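Local coordinates for protein 4-hydroxy-tetrahydrodipicolinate synthase (Methanocaldococcus jannaschii DSM 2661, PDB 2YXG) that probably catalyses the condensation of pyruvate with aspartate semialdehyde, a Schiff-base step in the diaminopimelate route to lysine, at residues E112-H117 with T138-E143; K145-L150 with S171-D176; E86-A91 with G119-S124; I179-G184 with L190-L195. All coordinates share one frame; numbering follows the deposited sequence.

Contact 1 of 4, residues E112-H117 with T138-E143; sequences EGLRKH and TAVNLE
The loop that carries V140 and L142 past the active-site end of this TIM barrel packs on helix 111-124 through one side chain, L114. One methyl serves both partners: L114 CD1 lies 4.0 Å from L142 CD1 and 4.2 Å from V140 CG2. With CG anti to its own carbonyl carbon (chi1 -65°), L114 sends CD1 between the two loop residues, and its chain runs obliquely to that of L142. The side-chain contacts are apolar; the carbonyl O of N141 lies 4.4 Å from L114 CD1.

T138 OG1 accepts from the backbone N of V140 at 3.2 Å, which makes an ST turn where the helix gives way to the loop. Away from the loop, R115, which also packs on helix 144-153, grips E112 side-on, NE to OE1 at 3.0 Å and NH2 to OE2 at 2.6 Å, the latter oxygen only 12° out of the guanidinium plane; K116 NZ adds a weak bond to E112 OE2.

L142 stands about 8 Å, side chain to side chain, from Y132, the probable proton donor/acceptor on strand 129-133. Q111 and N133 bond the loop backbone, P104 lies against L114, and helix 144-153 follows directly, its V147 packing on L142.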
loop_
_atom_site.group_PDB
_atom_site.type_symbol
_atom_site.label_atom_id
_atom_site.label_comp_id
_atom_site.label_asym_id
_atom_site.label_seq_id
_atom_site.Cartn_x
_atom_site.Cartn_y
_atom_site.Cartn_z
ATOM N N GLU A 112 -9.380 11.609 16.521
ATOM C CA GLU A 112 -10.115 12.212 17.644
ATOM C C GLU A 112 -10.876 11.108 18.376
ATOM O O GLU A 112 -10.955 11.085 19.626
ATOM C CB GLU A 112 -11.037 13.331 17.097
ATOM C CG GLU A 112 -11.824 14.145 18.140
ATOM C CD GLU A 112 -10.966 14.671 19.330
ATOM O OE1 GLU A 112 -9.764 15.064 19.151
ATOM O OE2 GLU A 112 -11.524 14.682 20.454
ATOM N N GLY A 113 -11.404 10.163 17.588
ATOM C CA GLY A 113 -12.055 8.956 18.154
ATOM C C GLY A 113 -11.078 8.146 18.987
ATOM O O GLY A 113 -11.382 7.735 20.099
ATOM N N LEU A 114 -9.883 7.960 18.455
ATOM C CA LEU A 114 -8.783 7.363 19.243
ATOM C C LEU A 114 -8.446 8.120 20.505
ATOM O O LEU A 114 -8.265 7.502 21.538
ATOM C CB LEU A 114 -7.503 7.194 18.394
ATOM C CG LEU A 114 -7.557 6.210 17.207
ATOM C CD1 LEU A 114 -6.281 6.302 16.347
ATOM C CD2 LEU A 114 -7.750 4.759 17.716
ATOM N N ARG A 115 -8.308 9.449 20.417
ATOM C CA ARG A 115 -7.987 10.251 21.604
ATOM C C ARG A 115 -9.055 10.044 22.674
ATOM O O ARG A 115 -8.765 9.796 23.830
ATOM C CB ARG A 115 -7.828 11.727 21.234
ATOM C CG ARG A 115 -7.181 12.675 22.305
ATOM C CD ARG A 115 -7.406 14.201 21.952
ATOM N NE ARG A 115 -8.845 14.543 21.947
ATOM C CZ ARG A 115 -9.600 14.560 23.050
ATOM N NH1 ARG A 115 -9.046 14.317 24.242
ATOM N NH2 ARG A 115 -10.897 14.827 22.976
ATOM N N LYS A 116 -10.308 10.124 22.274
ATOM C CA LYS A 116 -11.424 10.044 23.206
ATOM C C LYS A 116 -11.478 8.649 23.807
ATOM O O LYS A 116 -11.590 8.496 25.027
ATOM C CB LYS A 116 -12.723 10.298 22.467
ATOM C CG LYS A 116 -13.137 11.758 22.273
ATOM C CD LYS A 116 -14.550 11.797 21.600
ATOM C CE LYS A 116 -15.239 13.109 21.837
ATOM N NZ LYS A 116 -14.869 14.116 20.787
ATOM N N HIS A 117 -11.401 7.628 22.942
ATOM C CA HIS A 117 -11.217 6.243 23.392
ATOM C C HIS A 117 -10.128 6.089 24.452
ATOM O O HIS A 117 -10.428 5.617 25.554
ATOM C CB HIS A 117 -10.971 5.291 22.216
ATOM C CG HIS A 117 -10.793 3.856 22.622
ATOM N ND1 HIS A 117 -9.553 3.295 22.850
ATOM C CD2 HIS A 117 -11.697 2.864 22.807
ATOM C CE1 HIS A 117 -9.703 2.010 23.147
ATOM N NE2 HIS A 117 -10.996 1.728 23.140
ATOM N N THR A 138 -4.776 -3.433 12.469
ATOM C CA THR A 138 -5.955 -2.707 12.972
ATOM C C THR A 138 -6.643 -1.897 11.889
ATOM O O THR A 138 -7.819 -1.537 12.058
ATOM C CB THR A 138 -5.618 -1.778 14.133
ATOM O OG1 THR A 138 -4.650 -0.828 13.672
ATOM C CG2 THR A 138 -5.066 -2.556 15.311
ATOM N N ALA A 139 -5.912 -1.594 10.807
ATOM C CA ALA A 139 -6.387 -0.691 9.727
ATOM C C ALA A 139 -6.306 0.804 10.146
ATOM O O ALA A 139 -6.754 1.688 9.414
ATOM C CB ALA A 139 -7.839 -1.045 9.291
ATOM N N VAL A 140 -5.745 1.080 11.331
ATOM C CA VAL A 140 -5.598 2.450 11.760
ATOM C C VAL A 140 -4.159 2.731 12.268
ATOM O O VAL A 140 -3.458 1.846 12.780
ATOM C CB VAL A 140 -6.722 2.775 12.760
ATOM C CG1 VAL A 140 -6.436 2.179 14.173
ATOM C CG2 VAL A 140 -7.005 4.250 12.775
ATOM N N ASN A 141 -3.702 3.949 12.080
ATOM C CA ASN A 141 -2.422 4.364 12.591
ATOM C C ASN A 141 -2.619 5.469 13.624
ATOM O O ASN A 141 -3.169 6.514 13.305
ATOM C CB ASN A 141 -1.503 4.842 11.457
ATOM C CG ASN A 141 -0.080 5.236 11.974
ATOM O OD1 ASN A 141 0.537 4.477 12.738
ATOM N ND2 ASN A 141 0.407 6.453 11.604
ATOM N N LEU A 142 -2.206 5.228 14.851
ATOM C CA LEU A 142 -2.227 6.263 15.875
ATOM C C LEU A 142 -1.070 7.244 15.634
ATOM O O LEU A 142 0.096 6.878 15.747
ATOM C CB LEU A 142 -2.052 5.638 17.248
ATOM C CG LEU A 142 -1.957 6.556 18.493
ATOM C CD1 LEU A 142 -3.308 7.340 18.765
ATOM C CD2 LEU A 142 -1.585 5.732 19.652
ATOM N N GLU A 143 -1.398 8.483 15.321
ATOM C CA GLU A 143 -0.411 9.462 14.906
ATOM C C GLU A 143 0.295 10.035 16.102
ATOM O O GLU A 143 -0.332 10.185 17.157
ATOM C CB GLU A 143 -1.072 10.582 14.106
ATOM C CG GLU A 143 -1.569 10.012 12.812
ATOM C CD GLU A 143 -2.384 10.987 11.961
ATOM O OE1 GLU A 143 -2.419 12.204 12.249
ATOM O OE2 GLU A 143 -2.971 10.529 10.971
#

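Contact 2 of 4, residues K145-L150 with S171-D176; sequences KTVKLL and SELIHD
V147 and L173 make the tight half of this contact between helices 144-153 and 168-177, two outer helices of the beta/alpha barrel. L173 CD2 faces the branched end of V147, 3.9 Å from CB, 4.0 Å from CG1 and 3.9 Å from CG2, so a single methyl meets the fork rather than one arm of it. The two side chains stand roughly perpendicular. L173 gets there because its CG lies anti to the carbonyl carbon (chi1 -66°), which brings the chain end closer to helix 144-153 than the direction of its CB alone would suggest. Both residues are buried: V160 of strand 157-162 lies beneath V147, I179 also packs on it, and E162 and V181 pack on L173.

The other half, K148 with D176, is partly open to solvent and looser. K148 runs extended from the helix and lays its methylenes past the end of the neighbouring helix, where CE comes within 3.6 Å of the backbone O of D176. The side chains proper are further apart, 4.3 Å from K148 CD to D176 CB. The helix widens to a pi-type turn at 173-176, and the O of D176 accepts a bond from K178 NZ. A bend at chi4 (-79°) turns the K148 ammonium off; it forms a salt bridge with E152 of its own helix.

K148 NZ and D176 OD2 are 6.6 Å apart, not in contact. The pair meets as aliphatic carbon beside a carbonyl, and the opposite charges probably add only a modest, through-space attraction to what the buried V147–L173 contact supplies.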
loop_
_atom_site.group_PDB
_atom_site.type_symbol
_atom_site.label_atom_id
_atom_site.label_comp_id
_atom_site.label_asym_id
_atom_site.label_seq_id
_atom_site.Cartn_x
_atom_site.Cartn_y
_atom_site.Cartn_z
ATOM N N LYS A 145 0.939 13.051 16.731
ATOM C CA LYS A 145 0.244 14.241 17.257
ATOM C C LYS A 145 -0.819 13.857 18.269
ATOM O O LYS A 145 -1.024 14.577 19.237
ATOM C CB LYS A 145 -0.371 15.142 16.159
ATOM C CG LYS A 145 -1.577 14.536 15.369
ATOM C CD LYS A 145 -2.152 15.614 14.369
ATOM C CE LYS A 145 -3.324 15.064 13.495
ATOM N NZ LYS A 145 -3.821 16.014 12.395
ATOM N N THR A 146 -1.483 12.725 18.016
ATOM C CA THR A 146 -2.521 12.208 18.854
ATOM C C THR A 146 -1.945 11.654 20.133
ATOM O O THR A 146 -2.458 11.954 21.193
ATOM C CB THR A 146 -3.403 11.197 18.131
ATOM O OG1 THR A 146 -3.837 11.775 16.896
ATOM C CG2 THR A 146 -4.632 10.824 18.969
ATOM N N VAL A 147 -0.869 10.871 20.054
ATOM C CA VAL A 147 -0.140 10.473 21.261
ATOM C C VAL A 147 0.291 11.654 22.151
ATOM O O VAL A 147 0.219 11.560 23.390
ATOM C CB VAL A 147 1.090 9.665 20.934
ATOM C CG1 VAL A 147 1.880 9.343 22.213
ATOM C CG2 VAL A 147 0.706 8.397 20.120
ATOM N N LYS A 148 0.782 12.736 21.530
ATOM C CA LYS A 148 1.268 13.914 22.261
ATOM C C LYS A 148 0.150 14.596 23.074
ATOM O O LYS A 148 0.351 14.891 24.256
ATOM C CB LYS A 148 1.988 14.874 21.314
ATOM C CG LYS A 148 2.488 16.230 21.949
ATOM C CD LYS A 148 3.105 17.055 20.822
ATOM C CE LYS A 148 4.021 18.174 21.357
ATOM N NZ LYS A 148 3.208 19.322 21.820
ATOM N N LEU A 149 -1.036 14.788 22.462
ATOM C CA LEU A 149 -2.255 15.268 23.187
ATOM C C LEU A 149 -2.616 14.372 24.356
ATOM O O LEU A 149 -2.803 14.855 25.472
ATOM C CB LEU A 149 -3.473 15.422 22.253
ATOM C CG LEU A 149 -3.268 16.435 21.106
ATOM C CD1 LEU A 149 -4.378 16.346 20.046
ATOM C CD2 LEU A 149 -3.060 17.896 21.602
ATOM N N LEU A 150 -2.679 13.065 24.109
ATOM C CA LEU A 150 -2.903 12.087 25.209
ATOM C C LEU A 150 -1.984 12.259 26.419
ATOM O O LEU A 150 -2.446 12.369 27.572
ATOM C CB LEU A 150 -2.809 10.650 24.701
ATOM C CG LEU A 150 -4.064 10.299 23.885
ATOM C CD1 LEU A 150 -3.904 8.981 23.032
ATOM C CD2 LEU A 150 -5.232 10.245 24.817
ATOM N N SER A 171 10.879 8.288 15.342
ATOM C CA SER A 171 11.610 9.455 15.768
ATOM C C SER A 171 10.741 10.648 16.028
ATOM O O SER A 171 11.098 11.482 16.817
ATOM C CB SER A 171 12.916 9.759 15.005
ATOM O OG SER A 171 12.853 9.453 13.683
ATOM N N GLU A 172 9.574 10.702 15.401
ATOM C CA GLU A 172 8.571 11.721 15.725
ATOM C C GLU A 172 8.079 11.578 17.148
ATOM O O GLU A 172 7.930 12.592 17.830
ATOM C CB GLU A 172 7.415 11.725 14.719
ATOM C CG GLU A 172 7.985 11.901 13.267
ATOM C CD GLU A 172 7.088 11.446 12.090
ATOM O OE1 GLU A 172 5.881 11.067 12.260
ATOM O OE2 GLU A 172 7.633 11.466 10.950
ATOM N N LEU A 173 7.839 10.349 17.599
ATOM C CA LEU A 173 7.508 10.091 19.000
ATOM C C LEU A 173 8.652 10.472 19.945
ATOM O O LEU A 173 8.411 11.096 20.992
ATOM C CB LEU A 173 7.091 8.637 19.261
ATOM C CG LEU A 173 5.762 8.165 18.609
ATOM C CD1 LEU A 173 5.676 6.660 18.570
ATOM C CD2 LEU A 173 4.540 8.753 19.319
ATOM N N ILE A 174 9.885 10.112 19.601
ATOM C CA ILE A 174 10.954 10.375 20.531
ATOM C C ILE A 174 11.112 11.889 20.615
ATOM O O ILE A 174 11.246 12.434 21.694
ATOM C CB ILE A 174 12.284 9.658 20.148
ATOM C CG1 ILE A 174 12.105 8.125 20.169
ATOM C CG2 ILE A 174 13.440 10.041 21.092
ATOM C CD1 ILE A 174 11.912 7.587 21.534
ATOM N N HIS A 175 11.051 12.539 19.452
ATOM C CA HIS A 175 11.262 13.966 19.325
ATOM C C HIS A 175 10.173 14.775 20.054
ATOM O O HIS A 175 10.542 15.682 20.778
ATOM C CB HIS A 175 11.334 14.355 17.836
ATOM C CG HIS A 175 11.534 15.826 17.582
ATOM N ND1 HIS A 175 12.752 16.467 17.765
ATOM C CD2 HIS A 175 10.686 16.766 17.104
ATOM C CE1 HIS A 175 12.632 17.738 17.442
ATOM N NE2 HIS A 175 11.388 17.948 17.039
ATOM N N ASP A 176 8.881 14.417 19.888
ATOM C CA ASP A 176 7.675 15.243 20.276
ATOM C C ASP A 176 6.879 14.793 21.502
ATOM O O ASP A 176 6.430 15.617 22.317
ATOM C CB ASP A 176 6.608 15.277 19.158
ATOM C CG ASP A 176 7.084 15.945 17.891
ATOM O OD1 ASP A 176 8.253 16.385 17.794
ATOM O OD2 ASP A 176 6.269 16.031 16.938
#

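Contact 3 of 4, residues E86-A91 with G119-S124; sequences ELSVFA and GKVAES
The one flat group touched across the contact is the S124 carbonyl, whose O lies 3.7 Å from V89 CG2; no aromatic ring takes part. The V121 carbonyl is occupied within its own helix: S124 OG donates to V121 O at 2.7 Å, tilted 17° from the carbonyl plane, and S124 N bonds the same oxygen.

S124 OG sits between its backbone N and carbonyl carbon (chi1 77°), which turns it back onto the preceding turn and leaves it 3.8 Å from S88 CB. S88 OG in turn lies 3.5 Å from V121 CG1, while its hydrogen bond goes to A84 O. These are neighbouring outer helices of the beta/alpha barrel, 81-94 and 111-124, running nearly parallel: the axes of the two segments pass 9.2 Å apart and cross at -26°. The small residues S88 and S124 both point toward the opposite helix, S88 with its CA nearest that of V121 and S124 with its CA nearest that of V89. An alanine at S124 would take away the hydroxyl, and V121 O would probably lose that donor, keeping the bond from the backbone N, while the contact with S88 CB thinned. V99 of strand 98-102 and I125 of the loop after helix 111-124 also pack on S88.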
loop_
_atom_site.group_PDB
_atom_site.type_symbol
_atom_site.label_atom_id
_atom_site.label_comp_id
_atom_site.label_asym_id
_atom_site.label_seq_id
_atom_site.Cartn_x
_atom_site.Cartn_y
_atom_site.Cartn_z
ATOM N N GLU A 86 -13.868 -1.395 31.170
ATOM C CA GLU A 86 -14.097 -2.563 31.952
ATOM C C GLU A 86 -12.851 -3.430 32.115
ATOM O O GLU A 86 -12.512 -3.776 33.259
ATOM C CB GLU A 86 -15.219 -3.343 31.313
ATOM C CG GLU A 86 -15.955 -4.207 32.272
ATOM C CD GLU A 86 -16.832 -5.248 31.549
ATOM O OE1 GLU A 86 -17.534 -4.854 30.553
ATOM O OE2 GLU A 86 -16.814 -6.444 31.983
ATOM N N LEU A 87 -12.159 -3.770 31.013
ATOM C CA LEU A 87 -10.948 -4.597 31.097
ATOM C C LEU A 87 -9.837 -3.913 31.896
ATOM O O LEU A 87 -9.075 -4.569 32.604
ATOM C CB LEU A 87 -10.395 -5.001 29.692
ATOM C CG LEU A 87 -11.259 -5.980 28.866
ATOM C CD1 LEU A 87 -10.832 -6.056 27.401
ATOM C CD2 LEU A 87 -11.221 -7.377 29.485
ATOM N N SER A 88 -9.751 -2.596 31.752
ATOM C CA SER A 88 -8.711 -1.803 32.404
ATOM C C SER A 88 -8.933 -1.741 33.910
ATOM O O SER A 88 -8.001 -1.916 34.691
ATOM C CB SER A 88 -8.690 -0.377 31.820
ATOM O OG SER A 88 -8.433 -0.416 30.404
ATOM N N VAL A 89 -10.182 -1.464 34.285
ATOM C CA VAL A 89 -10.588 -1.423 35.691
ATOM C C VAL A 89 -10.313 -2.789 36.327
ATOM O O VAL A 89 -9.762 -2.873 37.446
ATOM C CB VAL A 89 -12.067 -1.018 35.828
ATOM C CG1 VAL A 89 -12.630 -1.352 37.275
ATOM C CG2 VAL A 89 -12.235 0.474 35.480
ATOM N N PHE A 90 -10.644 -3.846 35.604
ATOM C CA PHE A 90 -10.316 -5.166 36.078
ATOM C C PHE A 90 -8.800 -5.416 36.264
ATOM O O PHE A 90 -8.376 -6.001 37.256
ATOM C CB PHE A 90 -10.866 -6.264 35.194
ATOM C CG PHE A 90 -10.408 -7.633 35.655
ATOM C CD1 PHE A 90 -11.085 -8.291 36.700
ATOM C CD2 PHE A 90 -9.241 -8.218 35.119
ATOM C CE1 PHE A 90 -10.663 -9.535 37.140
ATOM C CE2 PHE A 90 -8.794 -9.438 35.583
ATOM C CZ PHE A 90 -9.508 -10.114 36.592
ATOM N N ALA A 91 -7.985 -4.987 35.303
ATOM C CA ALA A 91 -6.552 -5.166 35.436
ATOM C C ALA A 91 -6.053 -4.436 36.699
ATOM O O ALA A 91 -5.160 -4.898 37.378
ATOM C CB ALA A 91 -5.858 -4.662 34.211
ATOM N N GLY A 119 -8.601 8.385 26.162
ATOM C CA GLY A 119 -8.957 9.317 27.241
ATOM C C GLY A 119 -9.850 8.634 28.264
ATOM O O GLY A 119 -9.598 8.739 29.452
ATOM N N LYS A 120 -10.879 7.918 27.806
ATOM C CA LYS A 120 -11.787 7.192 28.731
ATOM C C LYS A 120 -11.039 6.089 29.478
ATOM O O LYS A 120 -11.291 5.857 30.670
ATOM C CB LYS A 120 -13.026 6.586 28.012
ATOM C CG LYS A 120 -13.940 7.577 27.241
ATOM C CD LYS A 120 -14.892 8.401 28.158
ATOM C CE LYS A 120 -16.233 7.656 28.433
ATOM N NZ LYS A 120 -17.016 8.123 29.680
ATOM N N VAL A 121 -10.138 5.381 28.786
ATOM C CA VAL A 121 -9.307 4.372 29.450
ATOM C C VAL A 121 -8.440 5.028 30.557
ATOM O O VAL A 121 -8.414 4.561 31.703
ATOM C CB VAL A 121 -8.452 3.556 28.431
ATOM C CG1 VAL A 121 -7.464 2.688 29.099
ATOM C CG2 VAL A 121 -9.387 2.707 27.510
ATOM N N ALA A 122 -7.739 6.104 30.185
ATOM C CA ALA A 122 -6.841 6.787 31.092
ATOM C C ALA A 122 -7.580 7.334 32.327
ATOM O O ALA A 122 -7.048 7.230 33.430
ATOM C CB ALA A 122 -6.074 7.863 30.359
ATOM N N GLU A 123 -8.787 7.880 32.140
ATOM C CA GLU A 123 -9.638 8.349 33.244
ATOM C C GLU A 123 -10.149 7.241 34.150
ATOM O O GLU A 123 -10.507 7.502 35.300
ATOM C CB GLU A 123 -10.846 9.127 32.711
ATOM C CG GLU A 123 -10.519 10.601 32.363
ATOM C CD GLU A 123 -11.451 11.226 31.306
ATOM O OE1 GLU A 123 -12.641 10.805 31.196
ATOM O OE2 GLU A 123 -10.973 12.132 30.564
ATOM N N SER A 124 -10.202 6.010 33.644
ATOM C CA SER A 124 -10.811 4.898 34.368
ATOM C C SER A 124 -9.898 4.287 35.451
ATOM O O SER A 124 -10.373 3.592 36.356
ATOM C CB SER A 124 -11.309 3.795 33.398
ATOM O OG SER A 124 -10.244 2.971 32.889
#

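Contact 4 of 4, residues I179-G184 with L190-L195; sequences ITVLSG and LPIIAL
Residues 180-183 run as an extended strand and pass beside the short helix 189-194. The nearest alpha carbons, S183 and I192, are 6.3 Å apart. V181 and S183 point toward the helix while L182 points away, the every-other-residue pattern of a strand.

I192 is the residue on the helix side that fills the gap. Its CG1 lies anti to the carbonyl carbon and CG2 anti to the backbone N (chi1 -68°), so the two branches reach different strand residues: CG2 is 4.0 Å from V181 CG1, with the two side chains at about a right angle, and CD1 is 3.8 Å from S183 CB. The same CD1 lies 3.6 Å from S183 OG, a hydroxyl whose polar needs are met by N185 O and T189 OG1. Methyl contact thus covers one side of a buried, already bonded oxygen. With I192 cut back to an alanine, both branches would be gone, and V181 CG1 and S183 CB would probably lose their methyl partners, opening a gap between strand and helix.

S183 is about 7 Å, side chain to side chain, from both K161, the probable Schiff-base lysine, and I201, a likely pyruvate-binding residue. The pair belongs to the beta-alpha-beta unit that continues to strand 199-202; L173 and I174 of helix 168-177 pack on V181, L167 on I192, and toward the end of the helix the carbonyls of A194 and L195 bond to R228 and Y232 of the third subunit.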
loop_
_atom_site.group_PDB
_atom_site.type_symbol
_atom_site.label_atom_id
_atom_site.label_comp_id
_atom_site.label_asym_id
_atom_site.label_seq_id
_atom_site.Cartn_x
_atom_site.Cartn_y
_atom_site.Cartn_z
ATOM N N ILE A 179 6.766 10.258 25.601
ATOM C CA ILE A 179 6.372 8.968 26.110
ATOM C C ILE A 179 7.583 8.106 25.847
ATOM O O ILE A 179 8.377 8.406 24.964
ATOM C CB ILE A 179 5.133 8.358 25.367
ATOM C CG1 ILE A 179 5.084 8.807 23.917
ATOM C CG2 ILE A 179 3.840 8.758 26.022
ATOM C CD1 ILE A 179 5.952 8.066 23.011
ATOM N N THR A 180 7.692 7.013 26.594
ATOM C CA THR A 180 8.627 5.952 26.278
ATOM C C THR A 180 8.196 5.184 25.027
ATOM O O THR A 180 7.006 4.808 24.866
ATOM C CB THR A 180 8.705 5.022 27.446
ATOM O OG1 THR A 180 9.056 5.794 28.590
ATOM C CG2 THR A 180 9.732 3.928 27.227
ATOM N N VAL A 181 9.135 4.993 24.108
ATOM C CA VAL A 181 8.845 4.103 22.979
ATOM C C VAL A 181 9.327 2.689 23.269
ATOM O O VAL A 181 10.487 2.520 23.597
ATOM C CB VAL A 181 9.434 4.631 21.626
ATOM C CG1 VAL A 181 9.225 3.590 20.502
ATOM C CG2 VAL A 181 8.835 6.022 21.261
ATOM N N LEU A 182 8.428 1.698 23.176
ATOM C CA LEU A 182 8.811 0.267 23.132
ATOM C C LEU A 182 8.648 -0.298 21.701
ATOM O O LEU A 182 7.687 0.019 20.985
ATOM C CB LEU A 182 7.999 -0.600 24.114
ATOM C CG LEU A 182 8.023 -0.083 25.575
ATOM C CD1 LEU A 182 6.936 -0.715 26.464
ATOM C CD2 LEU A 182 9.433 -0.209 26.210
ATOM N N SER A 183 9.597 -1.122 21.288
ATOM C CA SER A 183 9.453 -1.792 20.015
ATOM C C SER A 183 8.317 -2.788 20.007
ATOM O O SER A 183 8.167 -3.642 20.918
ATOM C CB SER A 183 10.751 -2.483 19.620
ATOM O OG SER A 183 10.545 -3.178 18.391
ATOM N N GLY A 184 7.506 -2.689 18.961
ATOM C CA GLY A 184 6.466 -3.681 18.737
ATOM C C GLY A 184 6.856 -4.730 17.739
ATOM O O GLY A 184 6.018 -5.608 17.421
ATOM N N LEU A 190 16.525 -3.517 17.773
ATOM C CA LEU A 190 17.831 -2.853 17.728
ATOM C C LEU A 190 17.811 -1.423 17.080
ATOM O O LEU A 190 18.262 -0.455 17.708
ATOM C CB LEU A 190 18.878 -3.787 17.113
ATOM C CG LEU A 190 20.333 -3.369 17.000
ATOM C CD1 LEU A 190 21.148 -4.574 16.604
ATOM C CD2 LEU A 190 20.441 -2.339 15.917
ATOM N N PRO A 191 17.277 -1.272 15.840
ATOM C CA PRO A 191 17.202 0.109 15.354
ATOM C C PRO A 191 16.256 1.061 16.151
ATOM O O PRO A 191 16.576 2.250 16.341
ATOM C CB PRO A 191 16.760 -0.055 13.904
ATOM C CG PRO A 191 16.104 -1.340 13.823
ATOM C CD PRO A 191 16.777 -2.226 14.839
ATOM N N ILE A 192 15.149 0.549 16.668
ATOM C CA ILE A 192 14.318 1.379 17.578
ATOM C C ILE A 192 15.048 1.889 18.866
ATOM O O ILE A 192 14.918 3.024 19.242
ATOM C CB ILE A 192 12.923 0.700 17.861
ATOM C CG1 ILE A 192 12.078 0.689 16.557
ATOM C CG2 ILE A 192 12.193 1.383 19.059
ATOM C CD1 ILE A 192 10.755 -0.083 16.645
ATOM N N ILE A 193 15.852 1.062 19.502
ATOM C CA ILE A 193 16.668 1.487 20.666
ATOM C C ILE A 193 17.753 2.514 20.317
ATOM O O ILE A 193 17.982 3.479 21.068
ATOM C CB ILE A 193 17.251 0.271 21.395
ATOM C CG1 ILE A 193 16.120 -0.605 21.981
ATOM C CG2 ILE A 193 18.157 0.685 22.488
ATOM C CD1 ILE A 193 16.641 -1.999 22.464
ATOM N N ALA A 194 18.379 2.319 19.151
ATOM C CA ALA A 194 19.322 3.293 18.598
ATOM C C ALA A 194 18.671 4.662 18.457
ATOM O O ALA A 194 19.312 5.705 18.693
ATOM C CB ALA A 194 19.868 2.805 17.233
ATOM N N LEU A 195 17.391 4.655 18.079
ATOM C CA LEU A 195 16.659 5.882 17.895
ATOM C C LEU A 195 16.261 6.479 19.240
ATOM O O LEU A 195 15.819 7.621 19.265
ATOM C CB LEU A 195 15.413 5.672 17.035
ATOM C CG LEU A 195 15.664 5.719 15.524
ATOM C CD1 LEU A 195 14.417 5.201 14.720
ATOM C CD2 LEU A 195 16.089 7.136 15.033
#

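Overall arrangement
Contacts 1 and 3 share helix 111-124, whose residues 112-117 and 119-124 address the loop and helix 81-94 respectively; their centres are 16 Å apart. Contact 1 leads into contact 2, centres 13 Å apart, where L142 CD2 meets V147 CG2 at 3.5 Å. Contact 2 passes on to contact 4, again 13 Å between centres, as I174 CD1 approaches V181 CG2 to 3.5 Å. Contact 3 is remote from contact 4, centres 25 Å apart. Contact 4 stands nearest the probable Schiff-base lysine, about 7 Å between the side chains of S183 and K161; contact 1 is closer to Y132, about 8 Å from the L142 side chain. Contacts 2 and 4 both touch the third subunit.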